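Local structure of V-type ATP synthase alpha chain (Nanoarchaeum equitans Kin4-M, 5BN3) at residues S456-I461 against K475-M480. The protein is the A subunit of an archaeal V-type ATP synthase, a P-loop nucleotide-binding protein modelled here with ADP and magnesium. Numbering follows the deposited sequence.
Sequences SELMDI and KIYLHM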
loop_
_atom_site.group_PDB
_atom_site.type_symbol
_atom_site.label_atom_id
_atom_site.label_comp_id
_atom_site.label_asym_id
_atom_site.label_seq_id
_atom_site.Cartn_x
_atom_site.Cartn_y
_atom_site.Cartn_z
ATOM N N SER A 456 -10.568 -12.489 -27.640
ATOM C CA SER A 456 -9.803 -12.083 -26.469
ATOM C C SER A 456 -8.766 -13.137 -26.082
ATOM O O SER A 456 -7.621 -12.807 -25.770
ATOM C CB SER A 456 -10.745 -11.816 -25.296
ATOM O OG SER A 456 -10.018 -11.464 -24.135
ATOM N N GLU A 457 -9.176 -14.403 -26.105
ATOM C CA GLU A 457 -8.278 -15.516 -25.808
ATOM C C GLU A 457 -7.112 -15.569 -26.789
ATOM O O GLU A 457 -6.011 -15.987 -26.434
ATOM C CB GLU A 457 -9.040 -16.845 -25.861
ATOM C CG GLU A 457 -10.131 -17.007 -24.812
ATOM C CD GLU A 457 -10.980 -18.244 -25.049
ATOM O OE1 GLU A 457 -10.725 -18.965 -26.040
ATOM O OE2 GLU A 457 -11.905 -18.496 -24.248
ATOM N N LEU A 458 -7.360 -15.136 -28.023
ATOM C CA LEU A 458 -6.384 -15.263 -29.105
ATOM C C LEU A 458 -5.344 -14.141 -29.150
ATOM O O LEU A 458 -4.246 -14.333 -29.673
ATOM C CB LEU A 458 -7.101 -15.362 -30.456
ATOM C CG LEU A 458 -7.870 -16.654 -30.745
ATOM C CD1 LEU A 458 -8.671 -16.545 -32.031
ATOM C CD2 LEU A 458 -6.912 -17.821 -30.831
ATOM N N MET A 459 -5.683 -12.979 -28.597
ATOM C CA MET A 459 -4.822 -11.798 -28.701
ATOM C C MET A 459 -3.543 -11.888 -27.864
ATOM O O MET A 459 -2.612 -11.106 -28.061
ATOM C CB MET A 459 -5.603 -10.530 -28.341
ATOM C CG MET A 459 -6.708 -10.159 -29.325
ATOM S SD MET A 459 -6.193 -9.068 -30.671
ATOM C CE MET A 459 -5.649 -10.254 -31.896
ATOM N N ASP A 460 -3.505 -12.838 -26.934
ATOM C CA ASP A 460 -2.318 -13.075 -26.119
ATOM C C ASP A 460 -1.359 -13.991 -26.876
ATOM O O ASP A 460 -0.138 -13.857 -26.778
ATOM C CB ASP A 460 -2.714 -13.721 -24.790
ATOM C CG ASP A 460 -4.040 -13.204 -24.262
ATOM O OD1 ASP A 460 -4.278 -11.979 -24.328
ATOM O OD2 ASP A 460 -4.845 -14.029 -23.780
ATOM N N ILE A 461 -1.937 -14.928 -27.623
ATOM C CA ILE A 461 -1.185 -15.805 -28.512
ATOM C C ILE A 461 -0.619 -14.989 -29.672
ATOM O O ILE A 461 0.496 -15.236 -30.137
ATOM C CB ILE A 461 -2.088 -16.925 -29.081
ATOM C CG1 ILE A 461 -2.766 -17.707 -27.953
ATOM C CG2 ILE A 461 -1.292 -17.858 -29.972
ATOM C CD1 ILE A 461 -3.632 -18.863 -28.440
ATOM N N LYS A 475 -8.203 -17.232 -37.185
ATOM C CA LYS A 475 -8.247 -15.903 -37.797
ATOM C C LYS A 475 -9.667 -15.392 -38.025
ATOM O O LYS A 475 -9.905 -14.185 -38.003
ATOM C CB LYS A 475 -7.486 -15.893 -39.127
ATOM C CG LYS A 475 -5.972 -15.847 -38.996
ATOM C CD LYS A 475 -5.324 -15.691 -40.364
ATOM C CE LYS A 475 -3.807 -15.750 -40.284
ATOM N NZ LYS A 475 -3.186 -15.667 -41.636
ATOM N N ILE A 476 -10.606 -16.309 -38.245
ATOM C CA ILE A 476 -11.997 -15.936 -38.486
ATOM C C ILE A 476 -12.613 -15.237 -37.272
ATOM O O ILE A 476 -13.535 -14.434 -37.411
ATOM C CB ILE A 476 -12.863 -17.159 -38.910
ATOM C CG1 ILE A 476 -14.231 -16.702 -39.433
ATOM C CG2 ILE A 476 -13.007 -18.153 -37.766
ATOM C CD1 ILE A 476 -15.276 -17.803 -39.505
ATOM N N TYR A 477 -12.093 -15.530 -36.084
ATOM C CA TYR A 477 -12.587 -14.895 -34.867
ATOM C C TYR A 477 -12.086 -13.457 -34.747
ATOM O O TYR A 477 -12.786 -12.586 -34.231
ATOM C CB TYR A 477 -12.212 -15.722 -33.631
ATOM C CG TYR A 477 -12.997 -17.006 -33.518
ATOM C CD1 TYR A 477 -14.339 -16.988 -33.166
ATOM C CD2 TYR A 477 -12.403 -18.235 -33.768
ATOM C CE1 TYR A 477 -15.068 -18.155 -33.064
ATOM C CE2 TYR A 477 -13.127 -19.411 -33.668
ATOM C CZ TYR A 477 -14.460 -19.363 -33.315
ATOM O OH TYR A 477 -15.191 -20.523 -33.211
ATOM N N LEU A 478 -10.872 -13.216 -35.233
ATOM C CA LEU A 478 -10.323 -11.868 -35.284
ATOM C C LEU A 478 -11.064 -11.060 -36.346
ATOM O O LEU A 478 -11.248 -9.851 -36.210
ATOM C CB LEU A 478 -8.828 -11.915 -35.606
ATOM C CG LEU A 478 -7.992 -12.891 -34.775
ATOM C CD1 LEU A 478 -6.519 -12.830 -35.159
ATOM C CD2 LEU A 478 -8.169 -12.618 -33.294
ATOM N N HIS A 479 -11.490 -11.747 -37.400
ATOM C CA HIS A 479 -12.225 -11.126 -38.494
ATOM C C HIS A 479 -13.617 -10.699 -38.038
ATOM O O HIS A 479 -13.999 -9.538 -38.186
ATOM C CB HIS A 479 -12.337 -12.100 -39.666
ATOM C CG HIS A 479 -12.919 -11.500 -40.901
ATOM N ND1 HIS A 479 -12.345 -10.425 -41.554
ATOM C CD2 HIS A 479 -14.022 -11.820 -41.622
ATOM C CE1 HIS A 479 -13.067 -10.112 -42.608
ATOM N NE2 HIS A 479 -14.095 -10.948 -42.674
ATOM N N MET A 480 -14.370 -11.648 -37.487
ATOM C CA MET A 480 -15.725 -11.382 -37.011
ATOM C C MET A 480 -15.734 -10.460 -35.796
ATOM O O MET A 480 -16.643 -9.643 -35.637
ATOM C CB MET A 480 -16.439 -12.689 -36.661
ATOM C CG MET A 480 -16.633 -13.632 -37.833
ATOM S SD MET A 480 -17.499 -12.859 -39.209
ATOM C CE MET A 480 -19.011 -12.339 -38.401
#
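Leu-458, on helix 441-458, and the neighbouring Met-459 pack on Tyr-477 and Leu-478 of the next helix, 472-489, in the helical C-terminal domain of this A subunit. The contact is a small apolar helix-helix packing at the end of a helical hairpin. The methyl CD2 of Leu-478 is its centre. On one side it meets Met-459 CE at 3.7 Å. It also lies 4.1 Å from Leu-458 CB. The other leucine methyl used is Leu-458 CD1, which sits 4.0 Å from Tyr-477 CB and approaches the tyrosine ring obliquely. Leu-458 and Leu-478 have the nearest CA atoms across the two segments, 8.1 Å apart.

Leu-458 points its CB toward the second helix and is buried. Met-459 is exposed, and its side chain curls round to the contact. The chain bends at chi2 (-90°) and again at chi3 (89°), which brings the terminal methyl back to Leu-478.

Earlier residues of helix 441-458 also touch the second helix: Arg-454 meets Tyr-477, and Glu-455 meets Leu-478. Beyond helix 472-489 lies helix 503-523. There Ile-476 packs on Val-520, Tyr-477 on Tyr-517, and Met-480 on both Tyr-516 and Tyr-517. Next to Leu-478 in sequence, His-479 NE2 is hydrogen-bonded to the OH of Tyr-516.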